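Choline binding protein A (Lactobacillus salivarius str. Ren, PDB 5GT1) binds zinc through an M23 peptidase domain, probably binds choline, and may contribute to the S-layer-dependent adhesion of this bacterium to intestinal epithelial cells. Local coordinates at residues D23-V32 and H67-H76; A107-V116 and G125-T133. All coordinates share one frame; numbering follows the deposited sequence.

Interaction 1 of 2, residues D23-V32 and H67-H76. With ACT (acetate ion), chain C.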
loop_
_atom_site.group_PDB
_atom_site.type_symbol
_atom_site.label_atom_id
_atom_site.label_comp_id
_atom_site.label_asym_id
_atom_site.label_seq_id
_atom_site.Cartn_x
_atom_site.Cartn_y
_atom_site.Cartn_z
ATOM N N ASP A 23 -7.181 4.955 16.023
ATOM C CA ASP A 23 -6.990 5.444 14.644
ATOM C C ASP A 23 -5.699 6.253 14.444
ATOM O O ASP A 23 -5.735 7.417 14.042
ATOM C CB ASP A 23 -8.221 6.221 14.142
ATOM C CG ASP A 23 -8.443 6.065 12.633
ATOM O OD1 ASP A 23 -8.699 4.923 12.183
ATOM O OD2 ASP A 23 -8.382 7.081 11.897
ATOM N N THR A 24 -4.559 5.634 14.737
ATOM C CA THR A 24 -3.295 6.242 14.359
ATOM C C THR A 24 -2.932 5.842 12.926
ATOM O O THR A 24 -3.385 4.817 12.393
ATOM C CB THR A 24 -2.141 5.942 15.328
ATOM O OG1 THR A 24 -1.886 4.534 15.338
ATOM C CG2 THR A 24 -2.485 6.421 16.750
ATOM N N TRP A 25 -2.134 6.699 12.315
ATOM C CA TRP A 25 -1.667 6.506 10.961
ATOM C C TRP A 25 -0.195 6.777 10.938
ATOM O O TRP A 25 0.323 7.451 11.836
ATOM C CB TRP A 25 -2.357 7.500 10.063
ATOM C CG TRP A 25 -3.802 7.199 9.780
ATOM C CD1 TRP A 25 -4.917 7.503 10.568
ATOM C CD2 TRP A 25 -4.338 6.544 8.585
ATOM N NE1 TRP A 25 -6.083 7.092 9.950
ATOM C CE2 TRP A 25 -5.801 6.507 8.753
ATOM C CE3 TRP A 25 -3.769 5.995 7.430
ATOM C CZ2 TRP A 25 -6.636 5.931 7.796
ATOM C CZ3 TRP A 25 -4.617 5.434 6.475
ATOM C CH2 TRP A 25 -6.017 5.409 6.649
ATOM N N GLY A 26 0.494 6.280 9.908
ATOM C CA GLY A 26 1.937 6.502 9.768
ATOM C C GLY A 26 2.364 6.203 8.339
ATOM O O GLY A 26 1.630 5.563 7.585
ATOM N N TRP A 27 3.538 6.689 7.954
ATOM C CA TRP A 27 4.115 6.347 6.646
ATOM C C TRP A 27 4.819 4.997 6.702
ATOM O O TRP A 27 5.247 4.554 7.777
ATOM C CB TRP A 27 5.088 7.442 6.209
ATOM C CG TRP A 27 4.385 8.748 6.013
ATOM C CD1 TRP A 27 4.357 9.847 6.874
ATOM C CD2 TRP A 27 3.533 9.110 4.892
ATOM N NE1 TRP A 27 3.580 10.860 6.345
ATOM C CE2 TRP A 27 3.045 10.475 5.163
ATOM C CE3 TRP A 27 3.129 8.464 3.722
ATOM C CZ2 TRP A 27 2.195 11.139 4.284
ATOM C CZ3 TRP A 27 2.267 9.146 2.848
ATOM C CH2 TRP A 27 1.820 10.455 3.125
ATOM N N PRO A 28 4.945 4.321 5.553
ATOM C CA PRO A 28 5.583 2.993 5.577
ATOM C C PRO A 28 7.103 3.025 5.804
ATOM O O PRO A 28 7.674 2.028 6.253
ATOM C CB PRO A 28 5.234 2.402 4.206
ATOM C CG PRO A 28 4.986 3.574 3.336
ATOM C CD PRO A 28 4.406 4.655 4.228
ATOM N N PHE A 29 7.744 4.155 5.506
ATOM C CA PHE A 29 9.183 4.322 5.741
ATOM C C PHE A 29 9.325 5.620 6.539
ATOM O O PHE A 29 9.473 6.690 5.969
ATOM C CB PHE A 29 9.967 4.331 4.416
ATOM C CG PHE A 29 9.710 3.111 3.567
ATOM C CD1 PHE A 29 10.401 1.911 3.808
ATOM C CD2 PHE A 29 8.743 3.135 2.563
ATOM C CE1 PHE A 29 10.134 0.776 3.043
ATOM C CE2 PHE A 29 8.479 2.004 1.800
ATOM C CZ PHE A 29 9.174 0.825 2.047
ATOM N N PRO A 30 9.212 5.520 7.876
ATOM C CA PRO A 30 8.943 6.726 8.678
ATOM C C PRO A 30 10.092 7.743 8.784
ATOM O O PRO A 30 9.851 8.897 9.176
ATOM C CB PRO A 30 8.545 6.142 10.046
ATOM C CG PRO A 30 7.963 4.810 9.694
ATOM C CD PRO A 30 8.976 4.310 8.680
ATOM N N SER A 31 11.303 7.339 8.411
ATOM C CA SER A 31 12.452 8.253 8.360
ATOM C C SER A 31 12.387 9.264 7.205
ATOM O O SER A 31 13.081 10.291 7.209
ATOM C CB SER A 31 13.734 7.449 8.161
ATOM O OG SER A 31 14.052 7.391 6.768
ATOM N N VAL A 32 11.610 8.918 6.183
ATOM C CA VAL A 32 11.386 9.768 5.043
ATOM C C VAL A 32 10.053 10.504 5.254
ATOM O O VAL A 32 9.904 11.678 4.891
ATOM C CB VAL A 32 11.263 8.928 3.756
ATOM C CG1 VAL A 32 11.322 9.833 2.533
ATOM C CG2 VAL A 32 12.319 7.804 3.721
ATOM N N HIS A 67 12.046 6.815 -1.288
ATOM C CA HIS A 67 11.642 6.493 0.093
ATOM C C HIS A 67 12.465 5.354 0.616
ATOM O O HIS A 67 11.965 4.222 0.732
ATOM C CB HIS A 67 10.144 6.164 0.167
ATOM C CG HIS A 67 9.261 7.348 -0.113
ATOM N ND1 HIS A 67 9.089 7.843 -1.359
ATOM C CD2 HIS A 67 8.544 8.166 0.742
ATOM C CE1 HIS A 67 8.278 8.921 -1.302
ATOM N NE2 HIS A 67 7.944 9.116 -0.017
ATOM N N PRO A 68 13.750 5.632 0.935
ATOM C CA PRO A 68 14.667 4.563 1.321
ATOM C C PRO A 68 14.295 3.916 2.646
ATOM O O PRO A 68 13.652 4.530 3.505
ATOM C CB PRO A 68 16.048 5.265 1.401
ATOM C CG PRO A 68 15.738 6.719 1.569
ATOM C CD PRO A 68 14.425 6.951 0.873
ATOM N N GLY A 69 14.657 2.646 2.770
ATOM C CA GLY A 69 14.442 1.912 4.000
ATOM C C GLY A 69 14.271 0.445 3.682
ATOM O O GLY A 69 14.051 0.076 2.539
ATOM N N SER A 70 14.396 -0.393 4.696
ATOM C CA SER A 70 14.261 -1.820 4.501
ATOM C C SER A 70 12.920 -2.312 5.029
ATOM O O SER A 70 12.113 -2.852 4.265
ATOM C CB SER A 70 15.437 -2.556 5.162
ATOM O OG SER A 70 15.353 -3.945 4.878
ATOM N N ALA A 71 12.670 -2.120 6.322
ATOM C CA ALA A 71 11.421 -2.560 6.935
ATOM C C ALA A 71 10.248 -1.735 6.396
ATOM O O ALA A 71 10.325 -0.497 6.316
ATOM C CB ALA A 71 11.500 -2.438 8.452
ATOM N N VAL A 72 9.183 -2.429 5.998
ATOM C CA VAL A 72 7.931 -1.791 5.587
ATOM C C VAL A 72 7.024 -1.727 6.816
ATOM O O VAL A 72 6.631 -2.764 7.345
ATOM C CB VAL A 72 7.226 -2.598 4.474
ATOM C CG1 VAL A 72 5.857 -1.979 4.156
ATOM C CG2 VAL A 72 8.109 -2.654 3.221
ATOM N N HIS A 73 6.703 -0.510 7.259
ATOM C CA HIS A 73 5.909 -0.292 8.483
ATOM C C HIS A 73 4.453 -0.124 8.155
ATOM O O HIS A 73 4.108 0.601 7.218
ATOM C CB HIS A 73 6.406 0.959 9.219
ATOM C CG HIS A 73 7.785 0.801 9.830
ATOM N ND1 HIS A 73 8.923 0.959 9.112
ATOM C CD2 HIS A 73 8.178 0.474 11.120
ATOM C CE1 HIS A 73 9.998 0.752 9.911
ATOM N NE2 HIS A 73 9.544 0.449 11.139
ATOM N N ALA A 74 3.580 -0.776 8.923
ATOM C CA ALA A 74 2.147 -0.710 8.683
ATOM C C ALA A 74 1.694 0.738 8.826
ATOM O O ALA A 74 2.113 1.444 9.763
ATOM C CB ALA A 74 1.403 -1.601 9.662
ATOM N N VAL A 75 0.850 1.178 7.899
ATOM C CA VAL A 75 0.400 2.579 7.866
ATOM C C VAL A 75 -0.792 2.802 8.803
ATOM O O VAL A 75 -1.170 3.949 9.067
ATOM C CB VAL A 75 0.060 3.070 6.433
ATOM C CG1 VAL A 75 1.264 2.897 5.506
ATOM C CG2 VAL A 75 -1.173 2.367 5.858
ATOM N N HIS A 76 -1.358 1.701 9.299
ATOM C CA HIS A 76 -2.581 1.726 10.096
ATOM C C HIS A 76 -2.777 0.373 10.718
ATOM O O HIS A 76 -2.326 -0.634 10.168
ATOM C CB HIS A 76 -3.775 2.051 9.189
ATOM C CG HIS A 76 -5.053 2.372 9.941
ATOM N ND1 HIS A 76 -5.929 1.419 10.315
ATOM C CD2 HIS A 76 -5.581 3.589 10.372
ATOM C CE1 HIS A 76 -6.974 1.994 10.972
ATOM N NE2 HIS A 76 -6.764 3.325 11.003
HETATM C C ACT C . 13.022 1.054 7.997
HETATM O O ACT C . 12.750 1.158 9.218
HETATM O OXT ACT C . 14.086 0.514 7.626
HETATM C CH3 ACT C . 12.057 1.481 6.946
HETATM O O HOH W 1 3.916 3.701 10.072
HETATM O O HOH W 2 12.951 4.666 6.284
#

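Interaction 2 of 2, residues A107-V116 and G125-T133. With EDO (1,2-ethanediol), chain D.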
loop_
_atom_site.group_PDB
_atom_site.type_symbol
_atom_site.label_atom_id
_atom_site.label_comp_id
_atom_site.label_asym_id
_atom_site.label_seq_id
_atom_site.Cartn_x
_atom_site.Cartn_y
_atom_site.Cartn_z
ATOM N N ALA A 107 6.741 -5.118 -3.002
ATOM C CA ALA A 107 7.947 -4.853 -2.213
ATOM C C ALA A 107 8.772 -6.110 -1.921
ATOM O O ALA A 107 9.940 -6.010 -1.557
ATOM C CB ALA A 107 7.565 -4.202 -0.889
ATOM N N PHE A 108 8.145 -7.277 -2.029
ATOM C CA PHE A 108 8.720 -8.508 -1.477
ATOM C C PHE A 108 9.007 -9.516 -2.604
ATOM O O PHE A 108 8.079 -10.024 -3.243
ATOM C CB PHE A 108 7.776 -9.093 -0.418
ATOM C CG PHE A 108 7.122 -8.046 0.464
ATOM C CD1 PHE A 108 7.871 -7.340 1.406
ATOM C CD2 PHE A 108 5.757 -7.750 0.338
ATOM C CE1 PHE A 108 7.277 -6.364 2.203
ATOM C CE2 PHE A 108 5.153 -6.785 1.149
ATOM C CZ PHE A 108 5.916 -6.091 2.078
ATOM N N SER A 109 10.297 -9.764 -2.870
ATOM C CA SER A 109 10.693 -10.642 -3.986
ATOM C C SER A 109 10.292 -12.096 -3.723
ATOM O O SER A 109 10.198 -12.883 -4.649
ATOM C CB SER A 109 12.191 -10.543 -4.282
ATOM O OG SER A 109 12.952 -11.152 -3.245
ATOM N N ASN A 110 10.053 -12.433 -2.460
ATOM C CA ASN A 110 9.531 -13.739 -2.080
ATOM C C ASN A 110 8.830 -13.664 -0.740
ATOM O O ASN A 110 9.057 -12.717 0.030
ATOM C CB ASN A 110 10.642 -14.784 -2.035
ATOM C CG ASN A 110 11.587 -14.559 -0.899
ATOM O OD1 ASN A 110 11.517 -15.253 0.114
ATOM N ND2 ASN A 110 12.467 -13.562 -1.040
ATOM N N LYS A 111 7.991 -14.661 -0.465
ATOM C CA LYS A 111 7.160 -14.681 0.732
ATOM C C LYS A 111 7.971 -14.673 2.016
ATOM O O LYS A 111 7.478 -14.242 3.052
ATOM C CB LYS A 111 6.177 -15.869 0.712
ATOM C CG LYS A 111 4.966 -15.624 -0.178
ATOM C CD LYS A 111 4.164 -16.885 -0.506
ATOM C CE LYS A 111 3.434 -16.697 -1.835
ATOM N NZ LYS A 111 2.127 -17.404 -1.947
ATOM N N GLY A 112 9.205 -15.162 1.943
ATOM C CA GLY A 112 10.111 -15.143 3.087
ATOM C C GLY A 112 10.446 -13.729 3.537
ATOM O O GLY A 112 10.841 -13.536 4.674
ATOM N N ASN A 113 10.271 -12.742 2.656
ATOM C CA ASN A 113 10.464 -11.330 3.033
ATOM C C ASN A 113 9.294 -10.733 3.809
ATOM O O ASN A 113 9.377 -9.599 4.291
ATOM C CB ASN A 113 10.811 -10.458 1.819
ATOM C CG ASN A 113 12.295 -10.425 1.540
ATOM O OD1 ASN A 113 12.924 -9.362 1.535
ATOM N ND2 ASN A 113 12.873 -11.585 1.341
ATOM N N ILE A 114 8.216 -11.498 3.952
ATOM C CA ILE A 114 7.056 -11.029 4.708
ATOM C C ILE A 114 7.177 -11.510 6.156
ATOM O O ILE A 114 7.479 -12.680 6.402
ATOM C CB ILE A 114 5.731 -11.458 4.036
ATOM C CG1 ILE A 114 5.646 -10.818 2.630
ATOM C CG2 ILE A 114 4.546 -11.086 4.922
ATOM C CD1 ILE A 114 4.611 -11.398 1.680
ATOM N N SER A 115 6.954 -10.598 7.103
ATOM C CA SER A 115 7.181 -10.856 8.526
ATOM C C SER A 115 5.918 -11.255 9.278
ATOM O O SER A 115 6.007 -11.809 10.381
ATOM C CB SER A 115 7.754 -9.614 9.202
ATOM O OG SER A 115 8.986 -9.260 8.617
ATOM N N VAL A 116 4.757 -10.942 8.704
ATOM C CA VAL A 116 3.480 -11.154 9.379
ATOM C C VAL A 116 2.832 -12.448 8.867
ATOM O O VAL A 116 3.242 -12.963 7.841
ATOM C CB VAL A 116 2.529 -9.935 9.213
ATOM C CG1 VAL A 116 3.098 -8.703 9.925
ATOM C CG2 VAL A 116 2.288 -9.632 7.739
ATOM N N GLY A 125 2.816 1.034 12.428
ATOM C CA GLY A 125 4.262 0.971 12.689
ATOM C C GLY A 125 4.857 -0.429 12.749
ATOM O O GLY A 125 6.068 -0.579 12.550
ATOM N N ASP A 126 4.037 -1.452 13.018
ATOM C CA ASP A 126 4.504 -2.858 12.995
ATOM C C ASP A 126 5.097 -3.221 11.616
ATOM O O ASP A 126 4.585 -2.800 10.576
ATOM C CB ASP A 126 3.380 -3.854 13.326
ATOM C CG ASP A 126 2.978 -3.849 14.801
ATOM O OD1 ASP A 126 3.613 -3.154 15.628
ATOM O OD2 ASP A 126 2.005 -4.559 15.141
ATOM N N VAL A 127 6.165 -4.019 11.607
ATOM C CA VAL A 127 6.815 -4.348 10.339
ATOM C C VAL A 127 6.006 -5.397 9.572
ATOM O O VAL A 127 5.754 -6.505 10.078
ATOM C CB VAL A 127 8.279 -4.802 10.552
ATOM C CG1 VAL A 127 8.914 -5.229 9.226
ATOM C CG2 VAL A 127 9.087 -3.660 11.175
ATOM N N ILE A 128 5.589 -5.044 8.362
ATOM C CA ILE A 128 4.888 -5.982 7.468
ATOM C C ILE A 128 5.876 -6.988 6.869
ATOM O O ILE A 128 5.582 -8.195 6.731
ATOM C CB ILE A 128 4.180 -5.222 6.315
ATOM C CG1 ILE A 128 3.133 -4.235 6.878
ATOM C CG2 ILE A 128 3.560 -6.192 5.297
ATOM C CD1 ILE A 128 2.026 -4.883 7.679
ATOM N N GLY A 129 7.044 -6.473 6.512
ATOM C CA GLY A 129 8.087 -7.263 5.898
ATOM C C GLY A 129 9.181 -6.342 5.432
ATOM O O GLY A 129 9.197 -5.154 5.803
ATOM N N TYR A 130 10.087 -6.877 4.606
ATOM C CA TYR A 130 11.287 -6.151 4.174
ATOM C C TYR A 130 11.278 -5.983 2.662
ATOM O O TYR A 130 11.160 -6.956 1.928
ATOM C CB TYR A 130 12.557 -6.879 4.668
ATOM C CG TYR A 130 12.621 -6.821 6.168
ATOM C CD1 TYR A 130 13.316 -5.803 6.798
ATOM C CD2 TYR A 130 11.890 -7.734 6.958
ATOM C CE1 TYR A 130 13.334 -5.697 8.185
ATOM C CE2 TYR A 130 11.904 -7.635 8.349
ATOM C CZ TYR A 130 12.629 -6.619 8.944
ATOM O OH TYR A 130 12.649 -6.511 10.308
ATOM N N ARG A 131 11.378 -4.740 2.206
ATOM C CA ARG A 131 11.381 -4.455 0.774
ATOM C C ARG A 131 12.759 -4.788 0.209
ATOM O O ARG A 131 13.769 -4.255 0.659
ATOM C CB ARG A 131 11.050 -2.977 0.491
ATOM C CG ARG A 131 11.065 -2.605 -0.989
ATOM C CD ARG A 131 10.886 -1.095 -1.200
ATOM N NE ARG A 131 11.849 -0.297 -0.425
ATOM C CZ ARG A 131 11.771 1.021 -0.224
ATOM N NH1 ARG A 131 10.784 1.747 -0.751
ATOM N NH2 ARG A 131 12.696 1.626 0.511
ATOM N N ASP A 132 12.790 -5.646 -0.791
ATOM C CA ASP A 132 14.051 -5.916 -1.470
ATOM C C ASP A 132 13.917 -5.716 -2.977
ATOM O O ASP A 132 14.781 -6.140 -3.738
ATOM C CB ASP A 132 14.553 -7.327 -1.143
ATOM C CG ASP A 132 13.600 -8.410 -1.603
ATOM O OD1 ASP A 132 14.046 -9.580 -1.674
ATOM O OD2 ASP A 132 12.414 -8.114 -1.890
ATOM N N THR A 133 12.828 -5.076 -3.397
ATOM C CA THR A 133 12.622 -4.743 -4.795
ATOM C C THR A 133 12.739 -3.225 -4.933
ATOM O O THR A 133 13.004 -2.530 -3.955
ATOM C CB THR A 133 11.230 -5.178 -5.294
ATOM O OG1 THR A 133 10.228 -4.394 -4.640
ATOM C CG2 THR A 133 10.970 -6.678 -5.051
HETATM C C1 EDO D . 10.802 -12.683 9.099
HETATM O O1 EDO D . 10.844 -11.370 9.669
HETATM C C2 EDO D . 10.728 -12.548 7.588
HETATM O O2 EDO D . 11.507 -11.407 7.187
HETATM O O HOH W 3 10.397 -8.088 11.342
#

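Interaction 1 of 2, residues D23-V32 and H67-H76
Pro28 O accepts two hydrogen bonds from His73. The backbone His73 N meets Pro28 O on a lone pair, in the carbonyl plane, at 2.9 Å. The ring His73 ND1 reaches Pro28 O at 3.3 Å from above that plane, yet Pro28 O itself lies in the plane of the imidazole. Two N-H groups of one residue thus fix both the strand edge and the rotation of the ring. Pro30 adds a CH-pi contact, with Pro30 CG 4.3 Å from the centroid of the His73 ring and over its face.

At the end of the contact where Trp25 faces His76, Asp23 ties two rings together. His76 NE2 donates to Asp23 OD1 at 2.8 Å, and the bond is nearly straight at 168°. Trp25 NE1 donates to Asp23 OD2. Both donors sit well out of the carboxylate plane. The imidazole stands with its edge on the indole in a tilted edge-to-face pair, planes 59° apart, where His76 CD2 is 3.3 Å from Trp25 CE2. His76 CG lies anti to its backbone N (chi1 -169°), which carries the ring across to Trp25. Gly26 N also bonds to Val75 O.

Phe29 packs between Pro28 and Val32 along its own segment, its side chain about 12 Å from the zinc ion. His67 O lies over one face of its ring, and Phe29 CZ packs on Val72 CG2 at 3.8 Å. Arg131 makes a cation-pi contact with the same ring and also bonds to His67 O. Beyond it, Val32 CG2 touches Pro68 CD at 3.6 Å, and a water bridges Ser31 OG and Pro68 O.

Trp25 and Trp27 both rest on Ile167 and Ile171 of helix 163-173. The arrangement is that of an irregular N-terminal segment laid along strand 71-73 of the M23 peptidase domain.

Interaction 2 of 2, residues A107-V116 and G125-T133
Phe108 leans its ring against the backbone of strand 127-130. Its CA-CB bond leads away from that strand, but chi1 of -39°, with CG anti to the carbonyl carbon, swings the ring back. Phe108 CD1 then meets Tyr130 O at 3.4 Å, close to the ring plane. Phe108 CE1 lies 3.7 Å from Gly129 C, and Phe108 CZ ends 4.0 Å from Ile128 CG2. The two faces of the ring are filled from its own segment, by Ala107 CB over the centre of one and Ile114 CG1 on the other. A serine here would probably open a gap between Ala107, Ile114 and Ile128 and leave the methyl of Ile128 without its aromatic partner.

Gly129 lies where a CB would clash with Asn113 O and crowd Phe108. Its lack of a side chain lets Ile114 and Gly129 form a non-hydrogen-bonded antiparallel pair. That pair is flanked by Tyr130 N to Asn113 O at 2.8 Å and Ser115 N to Ile128 O, also 2.8 Å.

Asp132 holds the corner at Ala107. Its N bonds to Ala107 O, almost in line with the carbonyl bond. The syn lone pair of Asp132 OD2 takes Ser109 N at 2.9 Å. Ser109 OG donates to Asp132 OD1 as well, in a bond modelled as very short.

Phe108 also packs on Val72 of strand 71-73, the antiparallel neighbour of strand 127-130. Ile114 and Val116 both rest on Val93 of strand 92-96. In strand 78-86, Ile114 meets Ile83 and Val116 meets Val80, so this loop is wedged between the small sheet and the large one.

From the N terminus, 23-32 first meets 67-76. Interaction 1 closes a loop of 34 residues that carries strands 44-45 and 56-63, and with them the zinc ligands His57 and Asp61. Interaction 2 comes later and closes a much shorter loop, which holds strand 121-122. The two lie in series and neither nest nor cross. Strands 71-73 and 127-130 join them as antiparallel partners, where Ile128 N meets Val72 O. Together they tie the N-terminal segment and helix 163-173, through the small sheet, to strands of the large sheet. Just after 125-133, the chain enters strand 135-141 with the third zinc ligand, His137.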